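PDB 2R0X: possible flavin reductase from Haemophilus somnus 129PT, which probably binds FMN and reduces riboflavin with NADPH as a flavin reductase of split-barrel type. Local coordinates for residues A[30-38]-A[51-62]; A[66-77]-A[109-120]. All blocks are in the same frame, centred on the assembly; numbering follows the deposited sequence.

Following the chain from the N terminus, contact 1 closes first: strand 30-43 turns back through strand 46-53, and the chain beyond that hairpin, up to the start of helix 59-65, folds over the outgoing strand. Contact 2 opens only after contact 1 has closed, so the two lie in series, neither nested nor crossed. Helix 59-65 leads directly into strand 67-72, which pairs with strand 114-126 after an excursion of loops and short helices. Both contacts reach the same curled antiparallel sheet, with centres about 13 Å apart. Phe62 joins them, its ring meeting Leu68 and its carbonyl oxygen meeting Ile120, while Val38 touches Val70. Each contact also reaches the second subunit.

Contact 1: residues A[30-38]-A[51-62]; sequences QHGFTASAV and CINSNARAYEHF. With SO4 (sulfate ion), chain H; SO4 (sulfate ion), chain I; ACT (acetate ion), chain F; ACT (acetate ion), chain B.
The backbones meet at the hairpin end, where Cys51 N donates to Ala37 O (2.9 Å, 169°) beside the inverse gamma turn centred on Ala37, while further along the loop and helix 59-65 lie over strand 30-35. Phe33 fills the middle: with chi1 at 67°, its CG sits between backbone N and carbonyl carbon, and the ring turns its edge to the face of Phe62 in an offset T-shaped pair, centroids 5.3 Å apart and planes at 83°. Ile52 CD1 lies 3.6 Å from Phe33 CE1, and Ala58 CB 3.8 Å from Phe33 CD1. At the far end the rings of His31 and His61 stack face to face, 3.5 Å between centroids, with three of their four nitrogens donating to anions. One acetate receives His31 NE2 on OXT and His61 ND1 on O; His61 NE2 donates to a sulfate oxygen, O2, at 2.8 Å. A second sulfate is held by Arg57 NE and NH2 and by Ala58 N. Arg93 NH1 also donates to a sulfate. These ions probably come from the crystallisation liquor, but the gathered donors imply a surface suited to anionic groups, whose natural occupant, if any, is not established.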
loop_
_atom_site.group_PDB
_atom_site.type_symbol
_atom_site.label_atom_id
_atom_site.label_comp_id
_atom_site.label_asym_id
_atom_site.label_seq_id
_atom_site.Cartn_x
_atom_site.Cartn_y
_atom_site.Cartn_z
ATOM N N GLN A 30 19.590 -16.886 2.461
ATOM C CA GLN A 30 18.402 -16.127 2.004
ATOM C C GLN A 30 17.337 -15.943 3.103
ATOM O O GLN A 30 17.151 -16.804 3.956
ATOM C CB GLN A 30 17.741 -16.806 0.798
ATOM C CG GLN A 30 18.677 -17.174 -0.382
ATOM C CD GLN A 30 18.089 -18.255 -1.378
ATOM O OE1 GLN A 30 17.997 -18.030 -2.610
ATOM N NE2 GLN A 30 17.736 -19.429 -0.845
ATOM N N HIS A 31 16.649 -14.803 3.059
ATOM C CA HIS A 31 15.625 -14.471 4.060
ATOM C C HIS A 31 14.479 -13.820 3.322
ATOM O O HIS A 31 14.694 -13.046 2.406
ATOM C CB HIS A 31 16.165 -13.513 5.122
ATOM C CG HIS A 31 17.382 -14.045 5.778
ATOM N ND1 HIS A 31 17.341 -14.948 6.810
ATOM C CD2 HIS A 31 18.686 -13.869 5.484
ATOM C CE1 HIS A 31 18.572 -15.270 7.165
ATOM N NE2 HIS A 31 19.410 -14.621 6.376
ATOM N N GLY A 32 13.271 -14.100 3.737
ATOM C CA GLY A 32 12.155 -13.366 3.140
ATOM C C GLY A 32 10.899 -13.512 3.946
ATOM O O GLY A 32 10.828 -14.312 4.870
ATOM N N PHE A 33 9.881 -12.755 3.566
ATOM C CA PHE A 33 8.589 -12.767 4.225
ATOM C C PHE A 33 7.511 -12.280 3.268
ATOM O O PHE A 33 7.746 -11.459 2.416
ATOM C CB PHE A 33 8.588 -11.935 5.528
ATOM C CG PHE A 33 8.773 -10.450 5.328
ATOM C CD1 PHE A 33 10.032 -9.908 5.178
ATOM C CD2 PHE A 33 7.697 -9.559 5.319
ATOM C CE1 PHE A 33 10.233 -8.562 5.008
ATOM C CE2 PHE A 33 7.929 -8.164 5.140
ATOM C CZ PHE A 33 9.195 -7.701 4.982
ATOM N N THR A 34 6.301 -12.786 3.484
ATOM C CA THR A 34 5.122 -12.323 2.740
ATOM C C THR A 34 4.668 -10.973 3.283
ATOM O O THR A 34 4.551 -10.807 4.503
ATOM C CB THR A 34 4.008 -13.355 2.809
ATOM O OG1 THR A 34 4.514 -14.571 2.281
ATOM C CG2 THR A 34 2.781 -12.933 2.006
ATOM N N ALA A 35 4.363 -10.046 2.381
ATOM C CA ALA A 35 3.879 -8.710 2.765
ATOM C C ALA A 35 2.762 -8.254 1.864
ATOM O O ALA A 35 2.766 -8.494 0.665
ATOM C CB ALA A 35 5.018 -7.700 2.660
ATOM N N SER A 36 1.834 -7.525 2.463
ATOM C CA SER A 36 0.848 -6.764 1.711
ATOM C C SER A 36 1.061 -5.243 1.819
ATOM O O SER A 36 0.583 -4.476 0.957
ATOM C CB SER A 36 -0.562 -7.095 2.184
ATOM O OG SER A 36 -0.646 -7.027 3.602
ATOM N N ALA A 37 1.749 -4.792 2.870
ATOM C CA ALA A 37 1.903 -3.348 3.168
ATOM C C ALA A 37 3.120 -2.814 2.409
ATOM O O ALA A 37 4.179 -2.572 2.986
ATOM C CB ALA A 37 1.987 -3.128 4.660
ATOM N N VAL A 38 2.915 -2.673 1.101
ATOM C CA VAL A 38 3.904 -2.245 0.131
ATOM C C VAL A 38 3.188 -1.262 -0.790
ATOM O O VAL A 38 2.116 -1.549 -1.304
ATOM C CB VAL A 38 4.430 -3.462 -0.675
ATOM C CG1 VAL A 38 5.378 -2.992 -1.750
ATOM C CG2 VAL A 38 5.036 -4.492 0.215
ATOM N N CYS A 51 6.409 -2.022 4.801
ATOM C CA CYS A 51 6.259 -2.040 6.250
ATOM C C CYS A 51 6.670 -3.432 6.780
ATOM O O CYS A 51 6.378 -4.453 6.156
ATOM C CB CYS A 51 4.862 -1.657 6.687
ATOM S SG CYS A 51 4.326 -0.066 6.159
ATOM N N ILE A 52 7.388 -3.457 7.890
ATOM C CA ILE A 52 7.947 -4.681 8.439
ATOM C C ILE A 52 7.720 -4.624 9.943
ATOM O O ILE A 52 7.863 -3.570 10.588
ATOM C CB ILE A 52 9.444 -4.879 8.068
ATOM C CG1 ILE A 52 9.921 -6.294 8.419
ATOM C CG2 ILE A 52 10.292 -3.772 8.654
ATOM C CD1 ILE A 52 11.312 -6.615 7.854
ATOM N N ASN A 53 7.388 -5.785 10.512
ATOM C CA ASN A 53 7.289 -5.922 11.949
ATOM C C ASN A 53 8.703 -5.965 12.522
ATOM O O ASN A 53 9.489 -6.848 12.174
ATOM C CB ASN A 53 6.475 -7.170 12.345
ATOM C CG ASN A 53 6.142 -7.181 13.837
ATOM O OD1 ASN A 53 7.002 -6.982 14.668
ATOM N ND2 ASN A 53 4.867 -7.410 14.162
ATOM N N SER A 54 9.038 -5.013 13.385
ATOM C CA SER A 54 10.402 -4.928 13.898
ATOM C C SER A 54 10.749 -5.995 14.914
ATOM O O SER A 54 11.890 -6.099 15.333
ATOM C CB SER A 54 10.745 -3.560 14.427
ATOM O OG SER A 54 9.920 -3.276 15.503
ATOM N N ASN A 55 9.775 -6.816 15.255
ATOM C CA ASN A 55 9.968 -7.939 16.138
ATOM C C ASN A 55 10.050 -9.259 15.393
ATOM O O ASN A 55 10.249 -10.298 16.022
ATOM C CB ASN A 55 8.816 -8.000 17.147
ATOM C CG ASN A 55 8.617 -6.678 17.856
ATOM O OD1 ASN A 55 9.424 -6.347 18.712
ATOM N ND2 ASN A 55 7.597 -5.866 17.432
ATOM N N ALA A 56 9.872 -9.241 14.075
ATOM C CA ALA A 56 9.843 -10.443 13.291
ATOM C C ALA A 56 11.225 -11.050 13.161
ATOM O O ALA A 56 12.215 -10.336 13.133
ATOM C CB ALA A 56 9.289 -10.139 11.913
ATOM N N ARG A 57 11.268 -12.363 12.990
ATOM C CA ARG A 57 12.504 -13.051 12.703
ATOM C C ARG A 57 13.233 -12.406 11.536
ATOM O O ARG A 57 14.458 -12.239 11.576
ATOM C CB ARG A 57 12.162 -14.516 12.418
ATOM C CG ARG A 57 13.306 -15.315 11.893
ATOM C CD ARG A 57 12.933 -16.767 11.752
ATOM N NE ARG A 57 11.853 -16.939 10.783
ATOM C CZ ARG A 57 11.407 -18.107 10.373
ATOM N NH1 ARG A 57 12.000 -19.207 10.778
ATOM N NH2 ARG A 57 10.394 -18.149 9.524
ATOM N N ALA A 58 12.492 -12.003 10.514
ATOM C CA ALA A 58 13.021 -11.378 9.327
ATOM C C ALA A 58 13.837 -10.107 9.579
ATOM O O ALA A 58 14.769 -9.783 8.834
ATOM C CB ALA A 58 11.856 -11.053 8.311
ATOM N N TYR A 59 13.416 -9.332 10.564
ATOM C CA TYR A 59 13.736 -7.915 10.633
ATOM C C TYR A 59 15.223 -7.595 10.610
ATOM O O TYR A 59 15.668 -6.760 9.839
ATOM C CB TYR A 59 13.100 -7.323 11.866
ATOM C CG TYR A 59 13.434 -5.882 12.062
ATOM C CD1 TYR A 59 12.881 -4.900 11.290
ATOM C CD2 TYR A 59 14.213 -5.505 13.113
ATOM C CE1 TYR A 59 13.156 -3.548 11.552
ATOM C CE2 TYR A 59 14.514 -4.192 13.388
ATOM C CZ TYR A 59 13.976 -3.205 12.613
ATOM O OH TYR A 59 14.288 -1.892 12.926
ATOM N N GLU A 60 16.001 -8.218 11.475
ATOM C CA GLU A 60 17.387 -7.778 11.570
ATOM C C GLU A 60 18.218 -8.116 10.316
ATOM O O GLU A 60 19.253 -7.481 10.092
ATOM C CB GLU A 60 18.062 -8.287 12.846
ATOM C CG GLU A 60 17.475 -7.696 14.127
ATOM C CD GLU A 60 17.722 -6.191 14.328
ATOM O OE1 GLU A 60 18.501 -5.562 13.592
ATOM O OE2 GLU A 60 17.123 -5.631 15.264
ATOM N N HIS A 61 17.762 -9.068 9.495
ATOM C CA HIS A 61 18.439 -9.345 8.252
ATOM C C HIS A 61 18.310 -8.181 7.280
ATOM O O HIS A 61 19.233 -7.808 6.583
ATOM C CB HIS A 61 17.854 -10.645 7.642
ATOM C CG HIS A 61 17.909 -11.833 8.577
ATOM N ND1 HIS A 61 19.093 -12.458 8.912
ATOM C CD2 HIS A 61 16.940 -12.496 9.253
ATOM C CE1 HIS A 61 18.848 -13.444 9.758
ATOM N NE2 HIS A 61 17.550 -13.498 9.976
ATOM N N PHE A 62 17.151 -7.532 7.288
ATOM C CA PHE A 62 16.913 -6.375 6.444
ATOM C C PHE A 62 17.715 -5.165 6.955
ATOM O O PHE A 62 18.287 -4.413 6.188
ATOM C CB PHE A 62 15.401 -6.112 6.323
ATOM C CG PHE A 62 14.726 -7.160 5.494
ATOM C CD1 PHE A 62 14.615 -7.034 4.133
ATOM C CD2 PHE A 62 14.325 -8.355 6.089
ATOM C CE1 PHE A 62 14.015 -8.060 3.356
ATOM C CE2 PHE A 62 13.802 -9.424 5.306
ATOM C CZ PHE A 62 13.604 -9.233 3.966
HETATM S S SO4 H . 9.727 -14.273 9.318
HETATM O O1 SO4 H . 11.087 -14.783 9.155
HETATM O O2 SO4 H . 9.730 -13.030 9.980
HETATM O O3 SO4 H . 9.076 -15.345 10.037
HETATM O O4 SO4 H . 9.081 -14.193 8.004
HETATM S S SO4 I . 16.547 -17.167 10.570
HETATM O O1 SO4 I . 17.797 -17.289 9.804
HETATM O O2 SO4 I . 16.485 -15.831 11.176
HETATM O O3 SO4 I . 16.536 -18.196 11.628
HETATM O O4 SO4 I . 15.430 -17.432 9.663
HETATM C C ACT F . 22.440 -12.477 7.655
HETATM O O ACT F . 22.218 -12.801 8.808
HETATM O OXT ACT F . 22.002 -13.288 6.839
HETATM C CH3 ACT F . 23.338 -11.329 7.292
HETATM C C ACT B . 3.063 -8.251 10.940
HETATM O O ACT B . 2.874 -7.401 10.043
HETATM O OXT ACT B . 2.559 -8.016 12.056
HETATM C CH3 ACT B . 3.908 -9.463 10.715
#

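Contact 2: residues A[66-77]-A[109-120]; sequences RVLMVNTLTAEQ and LQDALINFDCEI
Ile120, which buries the most surface here, packs CD1 against Leu68 CD2 (3.8 Å) and is bonded at both its N-H and its carbonyl by Arg66, at one end of a nearly antiparallel strand pair (168° between axes). Ile120 N donates to Arg66 O, and Arg66 NE and NH2 both reach Ile120 O, each at 2.9 Å; bends at chi2 and chi3 bring the guanidinium round to this oxygen, which lies near its plane. At the other end Thr72, next in buried surface, lies alongside Ile114, CB to CG1 3.8 Å, and its CG2, anti to the backbone N, also meets Leu113 CD2; Thr72 OG1 is bonded to His20. Thr72 O takes Leu113 N at 2.8 Å and, weakly, Ile114 N. Between the ends, on the face with Met69, Asn71 OD1 accepts from Asn115 ND2 on a lone pair and from Leu109 N, which comes from above the carbonyl plane, each at 2.9 Å; with Asn71 ND2 bonded to Ile21 O, both ends of the buried amide are held. Val70 and Phe116 lie on the other face and touch Leu48. This is antiparallel pairing, interrupted by a classic bulge at Thr72, in the curled sheet of the split-barrel fold.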
loop_
_atom_site.group_PDB
_atom_site.type_symbol
_atom_site.label_atom_id
_atom_site.label_comp_id
_atom_site.label_asym_id
_atom_site.label_seq_id
_atom_site.Cartn_x
_atom_site.Cartn_y
_atom_site.Cartn_z
ATOM N N ARG A 66 20.473 -3.990 4.276
ATOM C CA ARG A 66 20.066 -2.731 3.666
ATOM C C ARG A 66 19.753 -2.766 2.171
ATOM O O ARG A 66 19.779 -1.737 1.481
ATOM C CB ARG A 66 21.027 -1.622 4.042
ATOM C CG ARG A 66 21.003 -1.361 5.539
ATOM C CD ARG A 66 19.671 -0.818 6.067
ATOM N NE ARG A 66 19.392 0.511 5.552
ATOM C CZ ARG A 66 19.786 1.631 6.149
ATOM N NH1 ARG A 66 20.408 1.624 7.315
ATOM N NH2 ARG A 66 19.561 2.774 5.540
ATOM N N VAL A 67 19.335 -3.952 1.722
ATOM C CA VAL A 67 18.786 -4.142 0.388
ATOM C C VAL A 67 17.627 -5.103 0.511
ATOM O O VAL A 67 17.600 -5.913 1.455
ATOM C CB VAL A 67 19.845 -4.696 -0.599
ATOM C CG1 VAL A 67 20.926 -3.612 -0.896
ATOM C CG2 VAL A 67 20.478 -5.984 -0.110
ATOM N N LEU A 68 16.680 -5.027 -0.415
ATOM C CA LEU A 68 15.594 -5.993 -0.457
ATOM C C LEU A 68 15.097 -6.071 -1.891
ATOM O O LEU A 68 15.271 -5.173 -2.689
ATOM C CB LEU A 68 14.477 -5.646 0.527
ATOM C CG LEU A 68 13.720 -4.347 0.420
ATOM C CD1 LEU A 68 12.713 -4.354 -0.711
ATOM C CD2 LEU A 68 12.978 -4.096 1.721
HETATM N N MSE A 69 14.393 -7.170 -2.153
HETATM C CA MSE A 69 13.654 -7.384 -3.396
HETATM C C MSE A 69 12.173 -7.498 -3.073
HETATM O O MSE A 69 11.814 -8.296 -2.196
HETATM C CB MSE A 69 14.125 -8.687 -4.023
HETATM C CG MSE A 69 13.426 -9.055 -5.325
HETATM SE SE MSE A 69 14.051 -8.191 -6.922
HETATM C CE MSE A 69 15.841 -8.976 -6.831
ATOM N N VAL A 70 11.333 -6.727 -3.757
ATOM C CA VAL A 70 9.888 -6.924 -3.682
ATOM C C VAL A 70 9.506 -7.817 -4.862
ATOM O O VAL A 70 9.653 -7.424 -6.005
ATOM C CB VAL A 70 9.103 -5.606 -3.730
ATOM C CG1 VAL A 70 7.607 -5.856 -3.732
ATOM C CG2 VAL A 70 9.492 -4.741 -2.506
ATOM N N ASN A 71 9.037 -9.020 -4.547
ATOM C CA ASN A 71 8.569 -9.977 -5.566
ATOM C C ASN A 71 7.047 -10.049 -5.537
ATOM O O ASN A 71 6.472 -10.679 -4.625
ATOM C CB ASN A 71 9.156 -11.367 -5.252
ATOM C CG ASN A 71 10.655 -11.378 -5.244
ATOM O OD1 ASN A 71 11.292 -11.348 -6.305
ATOM N ND2 ASN A 71 11.242 -11.421 -4.060
ATOM N N THR A 72 6.428 -9.339 -6.450
ATOM C CA THR A 72 4.958 -9.281 -6.489
ATOM C C THR A 72 4.424 -10.559 -7.129
ATOM O O THR A 72 4.972 -11.006 -8.142
ATOM C CB THR A 72 4.532 -8.044 -7.277
ATOM O OG1 THR A 72 5.136 -6.881 -6.722
ATOM C CG2 THR A 72 2.972 -7.896 -7.281
ATOM N N LEU A 73 3.437 -11.183 -6.504
ATOM C CA LEU A 73 3.033 -12.536 -6.852
ATOM C C LEU A 73 1.945 -12.588 -7.921
ATOM O O LEU A 73 1.035 -11.757 -7.960
ATOM C CB LEU A 73 2.563 -13.281 -5.608
ATOM C CG LEU A 73 3.575 -13.451 -4.476
ATOM C CD1 LEU A 73 3.014 -14.331 -3.411
ATOM C CD2 LEU A 73 4.932 -13.950 -4.959
ATOM N N THR A 74 2.048 -13.626 -8.746
ATOM C CA THR A 74 0.988 -13.963 -9.687
ATOM C C THR A 74 -0.118 -14.724 -8.959
ATOM O O THR A 74 0.044 -15.255 -7.860
ATOM C CB THR A 74 1.457 -14.850 -10.852
ATOM O OG1 THR A 74 1.668 -16.154 -10.343
ATOM C CG2 THR A 74 2.729 -14.311 -11.549
ATOM N N ALA A 75 -1.247 -14.859 -9.643
ATOM C CA ALA A 75 -2.427 -15.579 -9.133
ATOM C C ALA A 75 -2.117 -17.020 -8.861
ATOM O O ALA A 75 -2.854 -17.650 -8.102
ATOM C CB ALA A 75 -3.602 -15.447 -10.112
ATOM N N GLU A 76 -1.057 -17.561 -9.484
ATOM C CA GLU A 76 -0.661 -18.945 -9.325
ATOM C C GLU A 76 0.218 -19.191 -8.126
ATOM O O GLU A 76 0.554 -20.348 -7.842
ATOM C CB GLU A 76 0.066 -19.424 -10.587
ATOM C CG GLU A 76 -0.824 -19.517 -11.817
ATOM C CD GLU A 76 -1.227 -18.177 -12.403
ATOM O OE1 GLU A 76 -0.407 -17.256 -12.548
ATOM O OE2 GLU A 76 -2.428 -18.010 -12.726
ATOM N N GLN A 77 0.610 -18.149 -7.385
ATOM C CA GLN A 77 1.599 -18.276 -6.316
ATOM C C GLN A 77 1.038 -18.147 -4.902
ATOM O O GLN A 77 1.726 -17.748 -3.972
ATOM C CB GLN A 77 2.729 -17.258 -6.562
ATOM C CG GLN A 77 3.552 -17.642 -7.770
ATOM C CD GLN A 77 4.587 -16.611 -8.167
ATOM O OE1 GLN A 77 4.322 -15.411 -8.270
ATOM N NE2 GLN A 77 5.808 -17.080 -8.501
ATOM N N LEU A 109 12.497 -13.778 -7.264
ATOM C CA LEU A 109 11.607 -14.887 -7.488
ATOM C C LEU A 109 11.343 -15.008 -8.988
ATOM O O LEU A 109 10.805 -14.102 -9.630
ATOM C CB LEU A 109 10.272 -14.607 -6.763
ATOM C CG LEU A 109 9.148 -15.647 -6.981
ATOM C CD1 LEU A 109 9.595 -17.027 -6.582
ATOM C CD2 LEU A 109 7.932 -15.219 -6.208
ATOM N N GLN A 110 11.684 -16.173 -9.529
ATOM C CA GLN A 110 11.330 -16.525 -10.886
ATOM C C GLN A 110 9.816 -16.702 -11.036
ATOM O O GLN A 110 9.136 -17.185 -10.122
ATOM C CB GLN A 110 12.094 -17.796 -11.295
ATOM C CG GLN A 110 13.590 -17.557 -11.456
ATOM C CD GLN A 110 13.904 -16.610 -12.579
ATOM O OE1 GLN A 110 13.373 -16.759 -13.666
ATOM N NE2 GLN A 110 14.742 -15.622 -12.326
ATOM N N ASP A 111 9.331 -16.372 -12.235
ATOM C CA ASP A 111 7.913 -16.512 -12.541
ATOM C C ASP A 111 7.012 -15.608 -11.685
ATOM O O ASP A 111 5.826 -15.870 -11.565
ATOM C CB ASP A 111 7.464 -17.997 -12.434
ATOM C CG ASP A 111 6.465 -18.442 -13.496
ATOM O OD1 ASP A 111 6.205 -17.700 -14.460
ATOM O OD2 ASP A 111 5.936 -19.575 -13.336
ATOM N N ALA A 112 7.564 -14.548 -11.128
ATOM C CA ALA A 112 6.779 -13.571 -10.395
ATOM C C ALA A 112 6.056 -12.615 -11.342
ATOM O O ALA A 112 6.368 -12.489 -12.516
ATOM C CB ALA A 112 7.667 -12.778 -9.452
ATOM N N LEU A 113 5.106 -11.853 -10.819
ATOM C CA LEU A 113 4.422 -10.839 -11.574
ATOM C C LEU A 113 5.343 -9.643 -11.866
ATOM O O LEU A 113 5.345 -9.086 -12.956
ATOM C CB LEU A 113 3.172 -10.378 -10.851
ATOM C CG LEU A 113 2.202 -9.524 -11.651
ATOM C CD1 LEU A 113 1.439 -10.434 -12.597
ATOM C CD2 LEU A 113 1.253 -8.766 -10.718
ATOM N N ILE A 114 6.082 -9.224 -10.839
ATOM C CA ILE A 114 6.987 -8.073 -10.911
ATOM C C ILE A 114 8.088 -8.302 -9.900
ATOM O O ILE A 114 7.837 -8.899 -8.866
ATOM C CB ILE A 114 6.286 -6.699 -10.532
ATOM C CG1 ILE A 114 4.774 -6.687 -10.798
ATOM C CG2 ILE A 114 6.975 -5.572 -11.260
ATOM C CD1 ILE A 114 4.051 -5.513 -10.168
ATOM N N ASN A 115 9.274 -7.791 -10.192
ATOM C CA ASN A 115 10.402 -7.848 -9.294
ATOM C C ASN A 115 11.049 -6.467 -9.192
ATOM O O ASN A 115 11.479 -5.926 -10.205
ATOM C CB ASN A 115 11.464 -8.866 -9.755
ATOM C CG ASN A 115 10.872 -10.245 -10.103
ATOM O OD1 ASN A 115 10.555 -10.508 -11.269
ATOM N ND2 ASN A 115 10.767 -11.124 -9.114
ATOM N N PHE A 116 11.059 -5.892 -7.998
ATOM C CA PHE A 116 11.686 -4.594 -7.755
ATOM C C PHE A 116 12.861 -4.780 -6.814
ATOM O O PHE A 116 12.692 -5.143 -5.669
ATOM C CB PHE A 116 10.719 -3.626 -7.071
ATOM C CG PHE A 116 9.401 -3.398 -7.749
ATOM C CD1 PHE A 116 8.313 -4.202 -7.478
ATOM C CD2 PHE A 116 9.225 -2.341 -8.596
ATOM C CE1 PHE A 116 7.063 -3.937 -8.052
ATOM C CE2 PHE A 116 7.955 -2.065 -9.142
ATOM C CZ PHE A 116 6.906 -2.889 -8.856
ATOM N N ASP A 117 14.081 -4.574 -7.330
ATOM C CA ASP A 117 15.302 -4.721 -6.506
ATOM C C ASP A 117 15.669 -3.351 -5.963
ATOM O O ASP A 117 15.700 -2.412 -6.721
ATOM C CB ASP A 117 16.445 -5.278 -7.381
ATOM C CG ASP A 117 17.523 -5.947 -6.553
ATOM O OD1 ASP A 117 17.348 -6.076 -5.331
ATOM O OD2 ASP A 117 18.543 -6.356 -7.160
ATOM N N CYS A 118 15.875 -3.289 -4.653
ATOM C CA CYS A 118 15.923 -2.024 -3.943
ATOM C C CYS A 118 17.043 -1.919 -2.934
ATOM O O CYS A 118 17.514 -2.875 -2.348
ATOM C CB CYS A 118 14.616 -1.828 -3.167
ATOM S SG CYS A 118 13.073 -1.939 -4.100
ATOM N N GLU A 119 17.426 -0.655 -2.740
ATOM C CA GLU A 119 18.272 -0.257 -1.630
ATOM C C GLU A 119 17.407 0.346 -0.544
ATOM O O GLU A 119 16.538 1.161 -0.839
ATOM C CB GLU A 119 19.304 0.789 -2.092
ATOM C CG GLU A 119 20.347 0.194 -3.048
ATOM C CD GLU A 119 21.235 1.192 -3.742
ATOM O OE1 GLU A 119 21.016 2.424 -3.644
ATOM O OE2 GLU A 119 22.145 0.699 -4.455
ATOM N N ILE A 120 17.642 -0.043 0.714
ATOM C CA ILE A 120 16.834 0.482 1.842
ATOM C C ILE A 120 17.548 1.746 2.250
ATOM O O ILE A 120 18.513 1.721 3.012
ATOM C CB ILE A 120 16.748 -0.516 2.993
ATOM C CG1 ILE A 120 16.145 -1.855 2.531
ATOM C CG2 ILE A 120 15.921 0.075 4.165
ATOM C CD1 ILE A 120 16.097 -2.912 3.567
HETATM O O HOH W 1 3.730 -17.599 -11.480
#